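Local coordinates for protein 4-alpha-glucanotransferase (Corynebacterium glutamicum, PDB 5B68) that belongs to the amylomaltases, also called disproportionating enzymes, and joins an N-terminal beta-sandwich domain to a TIM-barrel-type domain, at residues A[91-96]-A[125-130]; A[218-223]-A[233-238]; A[649-654]-A[675-680]. All blocks are in the same frame, centred on the assembly; numbering follows the deposited sequence.

In the fold
From the N terminus, contact 1 comes first: it pairs strand 86-92 with strand 126-134 in the beta-sandwich domain and closes a loop of 28 residues that includes strands 98-102, 108-114 and 121-123. Contact 2 follows in the barrel region, closing a loop of nine residues after strand 215-218. Contact 3, near the C terminus, closes a loop of 20 residues by bringing 675-680 back against the short, weakly bonded helix after strand 645-649. The three are in series; none nests in or crosses another. Contacts 2 and 3 both belong to the barrel region, their centres about 20 Å apart, whereas contact 1 lies about 67 Å from contact 3, centre to centre, across the middle of the chain.

Contact 1: A[91-96]-A[125-130]; sequences VHDGSP and GIRWGE
H92 and W128 form a non-hydrogen-bonded antiparallel pair whose side chains diverge at the backbone yet meet at their ends. In both, CG is anti to the carbonyl carbon, beside the backbone N. The edge of the imidazole turns toward the face of the indole, a T-shaped pair with the centroids of the H92 ring and the W128 six-membered ring 4.6 Å apart and the planes at 80°. I126 covers one face of the same imidazole, its CG2 over the ring centre in a CH-pi contact, 3.6 Å from the H92 centroid. On the other side of the paired backbones, D93 and R127 cross obliquely in a salt bridge. The R127 chain bends at chi3 (54°), which brings R127 NE round to donate a nearly straight 2.8 Å bond to D93 OD2. OD2 is met on its anti side, close to the guanidinium plane, the carboxylate standing 88° to it. D93 N also bonds R127 O at 2.8 Å. V91 and G129 are the hydrogen-bonded pair, with G129 N 2.9 Å from V91 O. The contact joins strands 86-92 and 126-134 in the beta sandwich, strand 121-123 bonding W128 through R121 and F69 of helix 54-69 touching the indole.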
# COMPACT_ATOMS: atom_id res chain seq x y z
N VAL A 91 36.15 -5.07 14.59
CA VAL A 91 36.67 -6.32 15.20
C VAL A 91 37.51 -5.97 16.45
O VAL A 91 37.98 -4.83 16.60
CB VAL A 91 37.54 -7.14 14.23
CG1 VAL A 91 36.74 -7.71 13.10
CG2 VAL A 91 38.72 -6.31 13.71
N HIS A 92 37.71 -6.95 17.35
CA HIS A 92 38.67 -6.73 18.46
C HIS A 92 40.05 -6.37 17.83
O HIS A 92 40.48 -7.00 16.90
CB HIS A 92 38.83 -8.00 19.26
CG HIS A 92 37.62 -8.40 20.02
ND1 HIS A 92 36.38 -7.82 19.84
CD2 HIS A 92 37.44 -9.39 20.93
CE1 HIS A 92 35.49 -8.43 20.61
NE2 HIS A 92 36.11 -9.38 21.28
N ASP A 93 40.66 -5.32 18.31
CA ASP A 93 41.87 -4.78 17.69
C ASP A 93 42.99 -5.85 17.64
O ASP A 93 43.20 -6.57 18.59
CB ASP A 93 42.30 -3.53 18.41
CG ASP A 93 43.44 -2.80 17.71
OD1 ASP A 93 43.41 -2.57 16.47
OD2 ASP A 93 44.32 -2.37 18.43
N GLY A 94 43.51 -6.10 16.45
CA GLY A 94 44.49 -7.15 16.27
C GLY A 94 43.96 -8.52 15.94
O GLY A 94 44.74 -9.40 15.64
N SER A 95 42.63 -8.72 15.92
CA SER A 95 42.08 -9.99 15.45
C SER A 95 41.72 -9.84 13.93
O SER A 95 41.69 -8.67 13.43
CB SER A 95 40.87 -10.36 16.37
OG SER A 95 39.78 -9.47 16.09
N PRO A 96 41.47 -10.96 13.21
CA PRO A 96 41.18 -10.97 11.77
C PRO A 96 39.87 -10.25 11.49
O PRO A 96 38.95 -10.27 12.37
CB PRO A 96 41.04 -12.41 11.45
CG PRO A 96 41.81 -13.14 12.50
CD PRO A 96 41.57 -12.35 13.72
N GLY A 125 36.21 -2.47 28.30
CA GLY A 125 37.39 -3.28 28.47
C GLY A 125 37.91 -4.04 27.26
O GLY A 125 38.87 -4.80 27.39
N ILE A 126 37.30 -3.89 26.08
CA ILE A 126 37.84 -4.50 24.89
C ILE A 126 38.32 -3.36 24.02
O ILE A 126 37.59 -2.37 23.86
CB ILE A 126 36.80 -5.45 24.20
CG1 ILE A 126 36.52 -6.62 25.15
CG2 ILE A 126 37.31 -5.93 22.83
CD1 ILE A 126 35.53 -7.64 24.68
N ARG A 127 39.49 -3.52 23.38
CA ARG A 127 39.94 -2.52 22.41
C ARG A 127 39.38 -2.99 21.07
O ARG A 127 39.62 -4.14 20.63
CB ARG A 127 41.48 -2.34 22.35
CG ARG A 127 41.92 -1.08 21.57
CD ARG A 127 43.41 -0.75 21.60
NE ARG A 127 44.20 -1.91 21.15
CZ ARG A 127 44.73 -2.85 21.95
NH1 ARG A 127 44.61 -2.79 23.28
NH2 ARG A 127 45.40 -3.87 21.41
N TRP A 128 38.68 -2.09 20.40
CA TRP A 128 38.07 -2.36 19.11
C TRP A 128 38.73 -1.52 18.04
O TRP A 128 39.12 -0.41 18.28
CB TRP A 128 36.59 -1.99 19.12
CG TRP A 128 35.69 -2.95 19.85
CD1 TRP A 128 35.45 -2.97 21.19
CD2 TRP A 128 34.91 -4.01 19.29
NE1 TRP A 128 34.59 -3.98 21.50
CE2 TRP A 128 34.24 -4.63 20.35
CE3 TRP A 128 34.71 -4.49 18.00
CZ2 TRP A 128 33.38 -5.71 20.16
CZ3 TRP A 128 33.87 -5.56 17.82
CH2 TRP A 128 33.20 -6.15 18.89
N GLY A 129 38.84 -2.08 16.85
CA GLY A 129 39.30 -1.32 15.69
C GLY A 129 38.26 -1.33 14.60
O GLY A 129 37.38 -2.15 14.62
N GLU A 130 38.46 -0.47 13.62
CA GLU A 130 37.61 -0.34 12.48
C GLU A 130 38.40 -0.58 11.20
O GLU A 130 39.48 -0.02 11.05
CB GLU A 130 37.02 1.05 12.48
CG GLU A 130 35.96 1.28 11.41
CD GLU A 130 35.29 2.63 11.49
OE1 GLU A 130 35.60 3.51 10.65
OE2 GLU A 130 34.50 2.87 12.39

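Contact 2: A[218-223]-A[233-238]; sequences INPMHA and SPYLPT
P220 meets P234 in a buried, largely apolar contact between two irregular loop segments, both in the connection between strand 215-218 and helix 261-277. The two proline side chains cross obliquely, P220 CD lying 3.8 Å from P234 CB, and P220 CB rests 3.5 Å from P234 O. Y235 turns the face of its ring to P220: P220 CG stands over that face, offset toward the rim, in a CH-pi contact 3.9 Å from the Y235 centroid. The CB of Y235 points away from the other segment, and its CG is anti to the carbonyl carbon (chi1 -70°); the far part of the ring, CE1 and CZ, nevertheless reaches P220. Strand 215-218 is one of eight parallel strands of a TIM-type barrel, and this loop runs on from its C-terminal end, the end at which such barrels carry their active sites. A bound BTB molecule lies against Y235, whose OH is hydrogen-bonded to D386 from strand 382-387. Farther along, H222 and P237 lie side by side and point the same way, H222 CB 3.5 Å from P237 CB. One water donates to P234 O at 2.7 Å and to H222 O at 3.3 Å, bridging the segments between the two apolar patches. The direct hydrogen bond runs from T238 N to A223 O, 2.9 Å, in the carbonyl plane, while T238 OG1 is bonded to A396 N.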
# COMPACT_ATOMS: atom_id res chain seq x y z
N ILE A 218 -6.89 -2.08 -8.45
CA ILE A 218 -7.83 -2.39 -7.42
C ILE A 218 -7.43 -1.87 -6.03
O ILE A 218 -6.35 -1.31 -5.81
CB ILE A 218 -8.17 -3.90 -7.38
CG1 ILE A 218 -6.90 -4.72 -7.05
CG2 ILE A 218 -8.77 -4.33 -8.71
CD1 ILE A 218 -7.15 -6.17 -6.77
N ASN A 219 -8.37 -1.97 -5.12
CA ASN A 219 -8.10 -1.70 -3.71
C ASN A 219 -7.14 -2.70 -3.13
O ASN A 219 -6.99 -3.79 -3.66
CB ASN A 219 -9.40 -1.76 -2.89
CG ASN A 219 -10.14 -3.08 -3.09
OD1 ASN A 219 -10.07 -4.05 -2.26
ND2 ASN A 219 -10.81 -3.19 -4.17
N PRO A 220 -6.52 -2.34 -1.96
CA PRO A 220 -5.71 -3.31 -1.26
C PRO A 220 -6.55 -4.54 -0.94
O PRO A 220 -7.76 -4.44 -0.63
CB PRO A 220 -5.33 -2.55 0.06
CG PRO A 220 -5.46 -1.08 -0.26
CD PRO A 220 -6.56 -1.04 -1.27
N MET A 221 -5.89 -5.67 -0.98
CA MET A 221 -6.54 -6.97 -0.73
C MET A 221 -5.95 -7.75 0.47
O MET A 221 -6.06 -8.99 0.59
CB MET A 221 -6.36 -7.80 -1.97
CG MET A 221 -6.86 -7.13 -3.27
SD MET A 221 -8.66 -7.13 -3.30
CE MET A 221 -8.90 -8.82 -3.85
N HIS A 222 -5.29 -7.00 1.33
CA HIS A 222 -4.60 -7.54 2.49
C HIS A 222 -5.61 -8.15 3.49
O HIS A 222 -6.73 -7.67 3.68
CB HIS A 222 -3.84 -6.48 3.25
CG HIS A 222 -3.02 -5.53 2.45
ND1 HIS A 222 -1.96 -5.96 1.69
CD2 HIS A 222 -3.04 -4.18 2.36
CE1 HIS A 222 -1.37 -4.90 1.15
NE2 HIS A 222 -2.05 -3.82 1.49
N ALA A 223 -5.17 -9.20 4.16
CA ALA A 223 -6.03 -9.88 5.11
C ALA A 223 -6.40 -8.98 6.28
O ALA A 223 -5.60 -8.20 6.73
CB ALA A 223 -5.37 -11.15 5.61
N SER A 233 -12.59 -1.12 5.94
CA SER A 233 -11.50 -0.43 5.23
C SER A 233 -10.39 -1.34 4.70
O SER A 233 -9.68 -1.98 5.46
CB SER A 233 -10.86 0.65 6.06
OG SER A 233 -9.93 1.38 5.30
N PRO A 234 -10.15 -1.29 3.40
CA PRO A 234 -8.98 -2.01 2.94
C PRO A 234 -7.66 -1.41 3.45
O PRO A 234 -6.61 -2.04 3.27
CB PRO A 234 -9.05 -1.86 1.43
CG PRO A 234 -10.43 -1.49 1.12
CD PRO A 234 -10.93 -0.72 2.28
N TYR A 235 -7.71 -0.22 4.05
CA TYR A 235 -6.53 0.51 4.42
C TYR A 235 -6.22 0.32 5.92
O TYR A 235 -5.28 0.90 6.42
CB TYR A 235 -6.64 2.01 4.02
CG TYR A 235 -6.58 2.22 2.49
CD1 TYR A 235 -5.36 2.29 1.83
CD2 TYR A 235 -7.78 2.31 1.71
CE1 TYR A 235 -5.29 2.42 0.43
CE2 TYR A 235 -7.72 2.44 0.33
CZ TYR A 235 -6.49 2.51 -0.31
OH TYR A 235 -6.44 2.70 -1.68
N LEU A 236 -6.94 -0.54 6.61
CA LEU A 236 -6.49 -0.92 7.98
C LEU A 236 -6.54 -2.42 8.15
O LEU A 236 -7.32 -2.94 8.94
CB LEU A 236 -7.30 -0.18 9.05
CG LEU A 236 -6.59 -0.07 10.42
CD1 LEU A 236 -5.28 0.71 10.33
CD2 LEU A 236 -7.52 0.64 11.37
N PRO A 237 -5.67 -3.11 7.41
CA PRO A 237 -5.66 -4.58 7.43
C PRO A 237 -4.86 -5.06 8.63
O PRO A 237 -4.27 -4.25 9.34
CB PRO A 237 -4.92 -4.92 6.15
CG PRO A 237 -3.90 -3.80 6.05
CD PRO A 237 -4.69 -2.58 6.41
N THR A 238 -4.86 -6.36 8.82
CA THR A 238 -4.14 -7.00 9.97
C THR A 238 -2.70 -7.33 9.58
O THR A 238 -1.82 -7.48 10.46
CB THR A 238 -4.92 -8.25 10.49
OG1 THR A 238 -4.66 -8.44 11.91
CG2 THR A 238 -4.59 -9.47 9.76
O HOH W 1 -6.63 -4.62 2.49

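Contact 3: A[649-654]-A[675-680]; sequences CLVDMV and IPLCDS
L677 packs against L650, V651 and V654 of the short, weakly bonded helix at about 650-654. Its CG is anti to the backbone N (chi1 -176°); chi2 (67°) sets the methyls, which meet different partners. L677 CD2 meets CD2 of L650 at 3.7 Å, the two leucine side chains crossing at about a right angle. L677 CD1 touches both valines, 3.8 Å from V654 CG2 and 4.0 Å from V651 CG1, both crossing L677 obliquely. This buried leucine makes all the contacts between apolar side chains across the two segments. Toward D679 and S680, both partly exposed, the contact is sparser: CA and CB of D679 both lie 3.2 Å from V654 O, the CA in a CA-H...O contact, and no conventional hydrogen bond crosses between the segments. The polar ends on this side have partners close by in the chain, D679 OD1 taking N683 N and S680 OG bonding G655 O. Around the contact, L650 packs on V180 and A182 of barrel strand 177-182, V654 touches L690, and M653 of the same weakly bonded helix meets helix 694-702, so 650-654, which follows barrel strand 645-649 directly, sits between the barrel and the C-terminal helix.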
# COMPACT_ATOMS: atom_id res chain seq x y z
N CYS A 649 -11.82 5.44 -13.87
CA CYS A 649 -12.54 4.80 -12.78
C CYS A 649 -13.83 4.16 -13.27
O CYS A 649 -14.64 4.77 -13.96
CB CYS A 649 -12.80 5.75 -11.64
SG CYS A 649 -11.27 6.38 -10.81
N LEU A 650 -14.03 2.89 -12.86
CA LEU A 650 -15.12 2.10 -13.31
C LEU A 650 -16.43 2.81 -12.96
O LEU A 650 -17.40 2.75 -13.74
CB LEU A 650 -15.12 0.68 -12.65
CG LEU A 650 -16.23 -0.26 -13.11
CD1 LEU A 650 -16.04 -0.55 -14.61
CD2 LEU A 650 -16.26 -1.56 -12.27
N VAL A 651 -16.46 3.44 -11.80
CA VAL A 651 -17.65 4.18 -11.37
C VAL A 651 -18.08 5.21 -12.43
O VAL A 651 -19.28 5.46 -12.57
CB VAL A 651 -17.45 4.94 -10.02
CG1 VAL A 651 -17.41 3.95 -8.87
CG2 VAL A 651 -16.24 5.84 -9.98
N ASP A 652 -17.11 5.84 -13.06
CA ASP A 652 -17.38 6.88 -14.07
C ASP A 652 -17.88 6.29 -15.39
O ASP A 652 -18.48 7.02 -16.18
CB ASP A 652 -16.13 7.73 -14.34
CG ASP A 652 -15.85 8.71 -13.24
OD1 ASP A 652 -16.70 8.78 -12.34
OD2 ASP A 652 -14.85 9.42 -13.30
N MET A 653 -17.67 4.99 -15.62
CA MET A 653 -18.13 4.32 -16.81
C MET A 653 -19.62 3.96 -16.72
O MET A 653 -20.24 3.67 -17.74
CB MET A 653 -17.26 3.09 -17.15
CG MET A 653 -15.81 3.39 -17.23
SD MET A 653 -14.79 1.98 -17.66
CE MET A 653 -14.62 2.14 -19.46
N VAL A 654 -20.21 3.97 -15.52
CA VAL A 654 -21.59 3.56 -15.37
C VAL A 654 -22.51 4.66 -14.80
O VAL A 654 -23.68 4.42 -14.61
CB VAL A 654 -21.71 2.29 -14.50
CG1 VAL A 654 -20.89 1.18 -15.08
CG2 VAL A 654 -21.23 2.59 -13.10
N ILE A 675 -20.20 0.65 -0.57
CA ILE A 675 -21.13 1.16 -1.58
C ILE A 675 -21.03 0.34 -2.86
O ILE A 675 -20.06 0.46 -3.57
CB ILE A 675 -20.80 2.63 -1.91
CG1 ILE A 675 -20.78 3.50 -0.64
CG2 ILE A 675 -21.75 3.19 -2.95
CD1 ILE A 675 -22.07 3.55 0.13
N PRO A 676 -22.04 -0.47 -3.15
CA PRO A 676 -22.04 -1.31 -4.38
C PRO A 676 -22.12 -0.50 -5.67
O PRO A 676 -22.61 0.66 -5.66
CB PRO A 676 -23.26 -2.16 -4.24
CG PRO A 676 -24.20 -1.28 -3.50
CD PRO A 676 -23.38 -0.50 -2.52
N LEU A 677 -21.58 -1.04 -6.74
CA LEU A 677 -21.49 -0.29 -8.02
C LEU A 677 -22.92 -0.10 -8.55
O LEU A 677 -23.64 -1.08 -8.78
CB LEU A 677 -20.66 -1.10 -9.04
CG LEU A 677 -20.40 -0.40 -10.40
CD1 LEU A 677 -19.50 0.82 -10.22
CD2 LEU A 677 -19.85 -1.41 -11.42
N CYS A 678 -23.33 1.16 -8.72
CA CYS A 678 -24.66 1.42 -9.27
C CYS A 678 -24.60 2.51 -10.31
O CYS A 678 -23.70 3.35 -10.23
CB CYS A 678 -25.61 1.84 -8.16
SG CYS A 678 -25.92 0.55 -6.91
N ASP A 679 -25.60 2.51 -11.22
CA ASP A 679 -25.67 3.55 -12.31
C ASP A 679 -26.30 4.85 -11.79
O ASP A 679 -26.51 4.95 -10.60
CB ASP A 679 -26.40 3.02 -13.55
CG ASP A 679 -27.87 2.60 -13.27
OD1 ASP A 679 -28.48 3.09 -12.25
OD2 ASP A 679 -28.34 1.71 -14.02
N SER A 680 -26.51 5.85 -12.66
CA SER A 680 -27.06 7.14 -12.20
C SER A 680 -28.45 7.09 -11.52
O SER A 680 -28.79 7.97 -10.70
CB SER A 680 -27.10 8.09 -13.38
OG SER A 680 -25.76 8.34 -13.78